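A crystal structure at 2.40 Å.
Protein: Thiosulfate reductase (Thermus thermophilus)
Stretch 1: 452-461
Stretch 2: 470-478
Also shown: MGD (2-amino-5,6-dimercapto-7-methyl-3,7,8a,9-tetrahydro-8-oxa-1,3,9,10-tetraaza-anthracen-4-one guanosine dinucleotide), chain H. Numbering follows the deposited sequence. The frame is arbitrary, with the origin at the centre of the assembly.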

ATOM      1  N   THR A 452     -52.155  19.326  -7.420  1.00 40.95           N
ATOM      2  CA  THR A 452     -51.963  20.445  -6.494  1.00 40.90           C
ATOM      3  C   THR A 452     -52.230  21.839  -7.169  1.00 41.81           C
ATOM      4  O   THR A 452     -52.731  22.772  -6.536  1.00 42.50           O
ATOM      5  N   LYS A 453     -51.910  21.970  -8.460  1.00 42.57           N
ATOM      6  CA  LYS A 453     -52.096  23.217  -9.240  1.00 45.24           C
ATOM      7  C   LYS A 453     -53.581  23.492  -9.587  1.00 46.60           C
ATOM      8  O   LYS A 453     -54.032  24.647  -9.680  1.00 46.27           O
ATOM      9  N   GLU A 454     -54.329  22.410  -9.793  1.00 47.54           N
ATOM     10  CA  GLU A 454     -55.773  22.466 -10.031  1.00 49.25           C
ATOM     11  C   GLU A 454     -56.374  23.038  -8.713  1.00 48.82           C
ATOM     12  O   GLU A 454     -57.190  23.967  -8.723  1.00 48.18           O
ATOM     13  N   ALA A 455     -55.963  22.450  -7.587  1.00 48.79           N
ATOM     14  CA  ALA A 455     -56.425  22.862  -6.263  1.00 48.43           C
ATOM     15  C   ALA A 455     -56.098  24.336  -5.925  1.00 48.41           C
ATOM     16  O   ALA A 455     -56.896  25.004  -5.278  1.00 48.31           O
ATOM     17  N   LEU A 456     -54.954  24.868  -6.334  1.00 48.47           N
ATOM     18  CA  LEU A 456     -54.694  26.287  -6.051  1.00 49.92           C
ATOM     19  C   LEU A 456     -55.625  27.146  -6.944  1.00 50.87           C
ATOM     20  O   LEU A 456     -56.060  28.231  -6.543  1.00 51.65           O
ATOM     21  N   LYS A 457     -55.943  26.666  -8.147  1.00 52.30           N
ATOM     22  CA  LYS A 457     -56.820  27.374  -9.077  1.00 53.83           C
ATOM     23  C   LYS A 457     -58.195  27.677  -8.431  1.00 54.02           C
ATOM     24  O   LYS A 457     -58.679  28.808  -8.411  1.00 54.07           O
ATOM     25  N   ASN A 458     -58.787  26.642  -7.852  1.00 54.21           N
ATOM     26  CA  ASN A 458     -60.083  26.716  -7.219  1.00 55.24           C
ATOM     27  C   ASN A 458     -60.227  27.436  -5.861  1.00 54.67           C
ATOM     28  O   ASN A 458     -61.327  27.587  -5.335  1.00 54.53           O
ATOM     29  N   LEU A 459     -59.128  27.896  -5.284  1.00 53.96           N
ATOM     30  CA  LEU A 459     -59.175  28.544  -3.971  1.00 52.31           C
ATOM     31  C   LEU A 459     -59.626  30.008  -3.960  1.00 51.96           C
ATOM     32  O   LEU A 459     -59.425  30.734  -4.935  1.00 52.26           O
ATOM     33  N   ASP A 460     -60.224  30.435  -2.848  1.00 52.46           N
ATOM     34  CA  ASP A 460     -60.620  31.827  -2.653  1.00 52.04           C
ATOM     35  C   ASP A 460     -59.404  32.595  -2.076  1.00 51.10           C
ATOM     36  O   ASP A 460     -59.183  33.756  -2.420  1.00 50.95           O
ATOM     37  N   LEU A 461     -58.620  31.960  -1.211  1.00 50.02           N
ATOM     38  CA  LEU A 461     -57.414  32.595  -0.668  1.00 48.87           C
ATOM     39  C   LEU A 461     -56.228  31.612  -0.483  1.00 48.84           C
ATOM     40  O   LEU A 461     -56.396  30.496   0.017  1.00 48.44           O
ATOM     41  N   GLN A 470     -39.573  30.719  -4.906  1.00 38.68           N
ATOM     42  CA  GLN A 470     -39.689  29.351  -5.440  1.00 39.85           C
ATOM     43  C   GLN A 470     -40.832  29.228  -6.458  1.00 40.70           C
ATOM     44  O   GLN A 470     -41.589  30.174  -6.631  1.00 41.69           O
ATOM     45  N   GLU A 471     -40.999  28.067  -7.086  1.00 39.65           N
ATOM     46  CA  GLU A 471     -42.094  27.943  -8.048  1.00 40.48           C
ATOM     47  C   GLU A 471     -43.510  27.938  -7.426  1.00 42.10           C
ATOM     48  O   GLU A 471     -44.471  28.333  -8.095  1.00 42.58           O
ATOM     49  N   HIS A 472     -43.679  27.519  -6.178  1.00 41.94           N
ATOM     50  CA  HIS A 472     -45.021  27.508  -5.530  1.00 40.83           C
ATOM     51  C   HIS A 472     -45.342  28.783  -4.690  1.00 40.72           C
ATOM     52  O   HIS A 472     -46.450  28.920  -4.204  1.00 43.12           O
ATOM     53  N   VAL A 473     -44.367  29.660  -4.467  1.00 40.62           N
ATOM     54  CA  VAL A 473     -44.587  30.904  -3.718  1.00 38.97           C
ATOM     55  C   VAL A 473     -45.184  31.965  -4.690  1.00 40.41           C
ATOM     56  O   VAL A 473     -46.023  32.803  -4.305  1.00 42.17           O
ATOM     57  N   MET A 474     -44.764  31.906  -5.948  1.00 41.25           N
ATOM     58  CA  MET A 474     -45.226  32.807  -6.992  1.00 41.62           C
ATOM     59  C   MET A 474     -46.578  32.410  -7.639  1.00 42.18           C
ATOM     60  O   MET A 474     -46.892  32.801  -8.764  1.00 42.57           O
ATOM     61  N   TRP A 475     -47.361  31.601  -6.923  1.00 42.96           N
ATOM     62  CA  TRP A 475     -48.744  31.228  -7.327  1.00 42.72           C
ATOM     63  C   TRP A 475     -49.692  31.812  -6.275  1.00 43.85           C
ATOM     64  O   TRP A 475     -50.904  31.600  -6.337  1.00 44.16           O
ATOM     65  N   ALA A 476     -49.151  32.542  -5.308  1.00 43.77           N
ATOM     66  CA  ALA A 476     -49.950  33.099  -4.219  1.00 45.27           C
ATOM     67  C   ALA A 476     -50.616  34.496  -4.341  1.00 45.79           C
ATOM     68  O   ALA A 476     -50.102  35.368  -5.072  1.00 45.51           O
ATOM     69  N   ASP A 477     -51.775  34.679  -3.681  1.00 45.51           N
ATOM     70  CA  ASP A 477     -52.437  36.004  -3.558  1.00 45.96           C
ATOM     71  C   ASP A 477     -51.680  36.392  -2.230  1.00 46.78           C
ATOM     72  O   ASP A 477     -51.893  35.743  -1.221  1.00 49.21           O
ATOM     73  N   VAL A 478     -50.831  37.416  -2.218  1.00 45.64           N
ATOM     74  CA  VAL A 478     -50.060  37.738  -1.001  1.00 44.27           C
ATOM     75  C   VAL A 478     -48.942  36.741  -0.640  1.00 42.70           C
ATOM     76  O   VAL A 478     -49.174  35.542  -0.331  1.00 41.79           O
TER

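Stretch 2 packs against the helix that runs through 452-457, having begun earlier in the chain, and, at Asp477, against the loop that follows it. The contact is modest, burying 394 Å² summed over both sides. Much of that area is supplied by a single tryptophan, with a salt bridge on one side of it in sequence and a buried aspartate on the other.

Gln470 is out of reach of the helix. Its side chain, with chi1 in the m well, belongs instead to the surroundings of the bound MGD: OE1 of Gln470 comes within 3.5 Å of O2' of the cofactor, on its guanosine ribose.

Glu471 is the first residue to meet stretch 1. Its CA-to-CB bond points sideways, but chi1 and chi2 are both t, and this extended chain carries the carboxylate nearer to the helix. There it meets Lys453, whose chi1 is m and whose remaining three torsions are t, so that the lysine also reaches out at nearly full length. NZ of Lys453 donates a hydrogen bond to OE1 of Glu471 at 3.2 Å, forming a salt bridge. Two long, oppositely charged side chains suit this place because they can span the gap between well-separated backbones. OE2 of Glu471 is hydrogen-bonded elsewhere in the structure.

His472 turns the other way. With chi1 at p, its ring leads away from stretch 1 and presents its edge to MGD, where NE2 of His472 lies 3.6 Å from O3' of the cofactor. Val473 (chi1 t) and Met474 (m, m, m) are both beyond reach of the helix. The backbone bends locally here, the carbonyl O of Val473 accepting a hydrogen bond from N of Ala476 at 3.3 Å.

Trp475 is the centre of the contact. Its CB points toward stretch 1, chi1 is m at -87°, and 118 Å² of the residue is covered by stretch 1. Leu456, whose CA-to-CB bond points toward stretch 2, with chi1 m and chi2 t, places CD1 3.7 Å from CE3 of Trp475, an apolar contact. CB of Lys453 approaches CH2 of Trp475 to 3.5 Å. Lys457 points sideways, but its end comes nearer (chi2 p, the other torsions between wells), and its CD lies 3.8 Å from CZ3 of Trp475. A broad indole can touch all three residues at once, and the lysines meet it through methylene carbons, which leaves the ammonium of Lys453 free to pair with Glu471.

Ala476 points sideways and makes no contact across the stretches. Asp477 points toward stretch 1, with chi1 at -32°, between wells. Its OD2 packs 3.4 Å from CA of Leu461, whose side chain (t, p) brings CD1 to 4.1 Å from the same OD2. A buried aspartate needs polar partners, and both carboxylate oxygens have hydrogen bonds outside these stretches. Val478 also points toward stretch 1, but its CG2 stays 4.9 Å from CD1 of Leu461, beyond direct contact.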

ATOM      1  CB  THR A 452     -50.525  20.433  -5.849  1.00 41.48           C
ATOM      2  OG1 THR A 452     -50.251  19.164  -5.280  1.00 42.16           O
ATOM      3  CG2 THR A 452     -50.385  21.549  -4.797  1.00 39.72           C
ATOM      4  CB  LYS A 453     -51.209  23.222 -10.497  1.00 44.64           C
ATOM      5  CG  LYS A 453     -49.721  22.969 -10.210  1.00 45.47           C
ATOM      6  CD  LYS A 453     -48.837  23.314 -11.411  1.00 45.74           C
ATOM      7  CE  LYS A 453     -47.333  23.406 -11.054  1.00 45.02           C
ATOM      8  NZ  LYS A 453     -46.429  23.076 -12.214  1.00 41.25           N
ATOM      9  CB  GLU A 454     -56.323  21.055 -10.246  1.00 51.62           C
ATOM     10  CG  GLU A 454     -56.998  20.773 -11.581  1.00 56.56           C
ATOM     11  CD  GLU A 454     -58.114  19.712 -11.483  1.00 60.48           C
ATOM     12  OE1 GLU A 454     -59.298  20.104 -11.302  1.00 62.39           O
ATOM     13  OE2 GLU A 454     -57.787  18.492 -11.564  1.00 61.06           O
ATOM     14  CB  ALA A 455     -55.899  21.894  -5.160  1.00 47.42           C
ATOM     15  CB  LEU A 456     -53.215  26.710  -6.261  1.00 47.41           C
ATOM     16  CG  LEU A 456     -52.109  25.876  -5.591  1.00 46.42           C
ATOM     17  CD1 LEU A 456     -50.702  26.433  -5.933  1.00 45.02           C
ATOM     18  CD2 LEU A 456     -52.320  25.814  -4.065  1.00 44.58           C
ATOM     19  CB  LYS A 457     -57.041  26.571 -10.398  1.00 54.95           C
ATOM     20  CG  LYS A 457     -56.413  27.188 -11.679  1.00 57.72           C
ATOM     21  CD  LYS A 457     -54.887  27.415 -11.559  1.00 59.23           C
ATOM     22  CE  LYS A 457     -54.408  28.664 -12.342  1.00 60.31           C
ATOM     23  NZ  LYS A 457     -53.740  28.343 -13.657  1.00 60.12           N
ATOM     24  CB  ASN A 458     -60.653  25.301  -7.084  1.00 57.36           C
ATOM     25  CG  ASN A 458     -62.040  25.152  -7.670  1.00 59.92           C
ATOM     26  OD1 ASN A 458     -62.664  26.142  -8.068  1.00 59.79           O
ATOM     27  ND2 ASN A 458     -62.538  23.911  -7.723  1.00 61.32           N
ATOM     28  CB  LEU A 459     -57.813  28.411  -3.237  1.00 51.67           C
ATOM     29  CG  LEU A 459     -57.244  27.067  -2.731  1.00 49.80           C
ATOM     30  CD1 LEU A 459     -55.728  27.177  -2.417  1.00 49.60           C
ATOM     31  CD2 LEU A 459     -58.022  26.573  -1.489  1.00 48.52           C
ATOM     32  CB  ASP A 460     -61.846  31.974  -1.732  1.00 54.30           C
ATOM     33  CG  ASP A 460     -63.165  31.583  -2.424  1.00 56.35           C
ATOM     34  OD1 ASP A 460     -63.256  31.754  -3.660  1.00 57.11           O
ATOM     35  OD2 ASP A 460     -64.097  31.124  -1.723  1.00 57.38           O
ATOM     36  CB  LEU A 461     -57.695  33.330   0.671  1.00 47.33           C
ATOM     37  CG  LEU A 461     -56.505  33.919   1.452  1.00 46.41           C
ATOM     38  CD1 LEU A 461     -56.099  35.295   0.875  1.00 43.58           C
ATOM     39  CD2 LEU A 461     -56.837  34.026   2.964  1.00 46.34           C
ATOM     40  CB  GLN A 470     -39.929  28.401  -4.300  1.00 38.76           C
ATOM     41  CG  GLN A 470     -38.826  28.324  -3.291  1.00 37.77           C
ATOM     42  CD  GLN A 470     -38.205  26.943  -3.265  1.00 36.40           C
ATOM     43  OE1 GLN A 470     -37.280  26.653  -2.502  1.00 34.90           O
ATOM     44  NE2 GLN A 470     -38.739  26.069  -4.127  1.00 33.80           N
ATOM     45  CB  GLU A 471     -41.963  26.709  -8.975  1.00 38.97           C
ATOM     46  CG  GLU A 471     -43.102  26.660  -9.988  1.00 37.86           C
ATOM     47  CD  GLU A 471     -43.321  25.292 -10.592  1.00 38.56           C
ATOM     48  OE1 GLU A 471     -44.162  25.174 -11.515  1.00 38.53           O
ATOM     49  OE2 GLU A 471     -42.656  24.339 -10.134  1.00 36.27           O
ATOM     50  CB  HIS A 472     -45.208  26.355  -4.551  1.00 39.17           C
ATOM     51  CG  HIS A 472     -44.529  26.549  -3.257  1.00 36.98           C
ATOM     52  ND1 HIS A 472     -45.135  27.031  -2.148  1.00 36.59           N
ATOM     53  CD2 HIS A 472     -43.234  26.482  -2.960  1.00 35.87           C
ATOM     54  CE1 HIS A 472     -44.242  27.253  -1.210  1.00 35.68           C
ATOM     55  NE2 HIS A 472     -43.066  26.920  -1.683  1.00 34.79           N
ATOM     56  CB  VAL A 473     -43.252  31.481  -3.082  1.00 37.82           C
ATOM     57  CG1 VAL A 473     -43.490  32.853  -2.434  1.00 37.04           C
ATOM     58  CG2 VAL A 473     -42.664  30.479  -2.055  1.00 34.54           C
ATOM     59  CB  MET A 474     -44.130  33.037  -8.057  1.00 43.11           C
ATOM     60  CG  MET A 474     -42.715  33.304  -7.494  1.00 44.08           C
ATOM     61  SD  MET A 474     -42.656  34.675  -6.289  1.00 46.51           S
ATOM     62  CE  MET A 474     -43.039  36.121  -7.368  1.00 46.52           C
ATOM     63  CB  TRP A 475     -48.979  29.717  -7.362  1.00 41.08           C
ATOM     64  CG  TRP A 475     -48.632  29.062  -8.653  1.00 40.64           C
ATOM     65  CD1 TRP A 475     -47.431  29.117  -9.317  1.00 40.96           C
ATOM     66  CD2 TRP A 475     -49.491  28.241  -9.456  1.00 40.68           C
ATOM     67  NE1 TRP A 475     -47.497  28.378 -10.475  1.00 40.95           N
ATOM     68  CE2 TRP A 475     -48.743  27.821 -10.580  1.00 41.15           C
ATOM     69  CE3 TRP A 475     -50.815  27.799  -9.319  1.00 41.11           C
ATOM     70  CZ2 TRP A 475     -49.286  27.001 -11.586  1.00 41.24           C
ATOM     71  CZ3 TRP A 475     -51.365  26.983 -10.308  1.00 42.27           C
ATOM     72  CH2 TRP A 475     -50.585  26.583 -11.430  1.00 41.96           C
ATOM     73  CB  ALA A 476     -49.074  33.094  -2.905  1.00 44.01           C
ATOM     74  CB  ASP A 477     -53.960  35.963  -3.189  1.00 44.64           C
ATOM     75  CG  ASP A 477     -54.703  34.754  -3.726  1.00 44.66           C
ATOM     76  OD1 ASP A 477     -54.591  34.502  -4.945  1.00 43.91           O
ATOM     77  OD2 ASP A 477     -55.405  34.074  -2.934  1.00 42.49           O
ATOM     78  CB  VAL A 478     -50.903  37.920   0.354  1.00 44.51           C
ATOM     79  CG1 VAL A 478     -50.188  38.941   1.283  1.00 45.16           C
ATOM     80  CG2 VAL A 478     -52.334  38.368   0.093  1.00 44.25           C
TER
HETATM   81  PB  MGD H1765     -37.942  21.905   1.321  1.00 36.68           P
HETATM   82  O1B MGD H1765     -37.817  21.492  -0.113  1.00 34.60           O
HETATM   83  O2B MGD H1765     -36.715  22.306   2.081  1.00 34.50           O
HETATM   84  O3B MGD H1765     -38.839  20.730   1.969  1.00 31.19           O
HETATM   85  O3A MGD H1765     -40.322  18.939   2.908  1.00 28.85           O
HETATM   86  PA  MGD H1765     -40.084  20.515   2.984  1.00 31.64           P
HETATM   87  O1A MGD H1765     -39.538  21.056   4.295  1.00 29.82           O
HETATM   88  O2A MGD H1765     -41.288  21.131   2.364  1.00 31.57           O
HETATM   89  O5' MGD H1765     -38.901  23.140   1.427  1.00 35.59           O
HETATM   90  C5' MGD H1765     -38.691  24.180   2.383  1.00 39.01           C
HETATM   91  C4' MGD H1765     -39.494  25.383   1.890  1.00 40.29           C
HETATM   92  O4' MGD H1765     -39.408  26.244   3.020  1.00 41.49           O
HETATM   93  C3' MGD H1765     -38.893  26.142   0.736  1.00 41.88           C
HETATM   94  O3' MGD H1765     -39.984  26.836   0.117  1.00 41.72           O
HETATM   95  C2' MGD H1765     -37.941  27.109   1.457  1.00 42.66           C
HETATM   96  O2' MGD H1765     -37.714  28.197   0.600  1.00 45.60           O
HETATM   97  C1' MGD H1765     -38.727  27.499   2.711  1.00 43.21           C
HETATM   98  N9  MGD H1765     -37.977  28.003   3.923  1.00 41.66           N
HETATM   99  C8  MGD H1765     -36.766  27.614   4.328  1.00 42.13           C
HETATM  100  N7  MGD H1765     -36.365  28.210   5.475  1.00 41.18           N
HETATM  101  C5  MGD H1765     -37.379  29.002   5.887  1.00 41.56           C
HETATM  102  C6  MGD H1765     -37.687  29.912   7.078  1.00 40.39           C
HETATM  103  O6  MGD H1765     -36.838  30.142   8.010  1.00 37.09           O
HETATM  104  N1  MGD H1765     -38.926  30.507   7.070  1.00 39.81           N
HETATM  105  C2  MGD H1765     -39.863  30.331   6.088  1.00 40.45           C
HETATM  106  N2  MGD H1765     -41.089  30.939   6.098  1.00 40.33           N
HETATM  107  N3  MGD H1765     -39.615  29.516   5.053  1.00 41.69           N
HETATM  108  C4  MGD H1765     -38.434  28.842   4.852  1.00 41.31           C
HETATM  109  C10 MGD H1765     -39.610  18.003   3.775  1.00 30.87           C
HETATM  110  C11 MGD H1765     -40.270  16.673   3.632  1.00 32.27           C
HETATM  111  O11 MGD H1765     -40.474  16.490   2.230  1.00 34.53           O
HETATM  112  C12 MGD H1765     -39.586  15.498   4.227  1.00 34.05           C
HETATM  113  S12 MGD H1765     -39.005  15.506   5.840  1.00 31.04           S
HETATM  114  C13 MGD H1765     -39.454  14.345   3.570  1.00 34.68           C
HETATM  115  S13 MGD H1765     -38.670  12.982   4.111  1.00 32.93           S
HETATM  116  C14 MGD H1765     -39.993  14.035   2.283  1.00 36.21           C
HETATM  117  N15 MGD H1765     -38.866  13.843   1.327  1.00 39.49           N
HETATM  118  C16 MGD H1765     -39.262  13.762   0.014  1.00 41.52           C
HETATM  119  C17 MGD H1765     -38.574  13.060  -1.073  1.00 40.56           C
HETATM  120  O17 MGD H1765     -37.466  12.481  -0.866  1.00 41.77           O
HETATM  121  N18 MGD H1765     -39.156  13.037  -2.273  1.00 41.55           N
HETATM  122  C19 MGD H1765     -40.336  13.631  -2.536  1.00 41.42           C
HETATM  123  N19 MGD H1765     -40.874  13.649  -3.794  1.00 40.69           N
HETATM  124  N20 MGD H1765     -41.015  14.254  -1.570  1.00 41.12           N
HETATM  125  C21 MGD H1765     -40.555  14.382  -0.330  1.00 40.59           C
HETATM  126  N22 MGD H1765     -41.244  15.079   0.580  1.00 38.99           N
HETATM  127  C23 MGD H1765     -40.931  15.160   1.966  1.00 35.78           C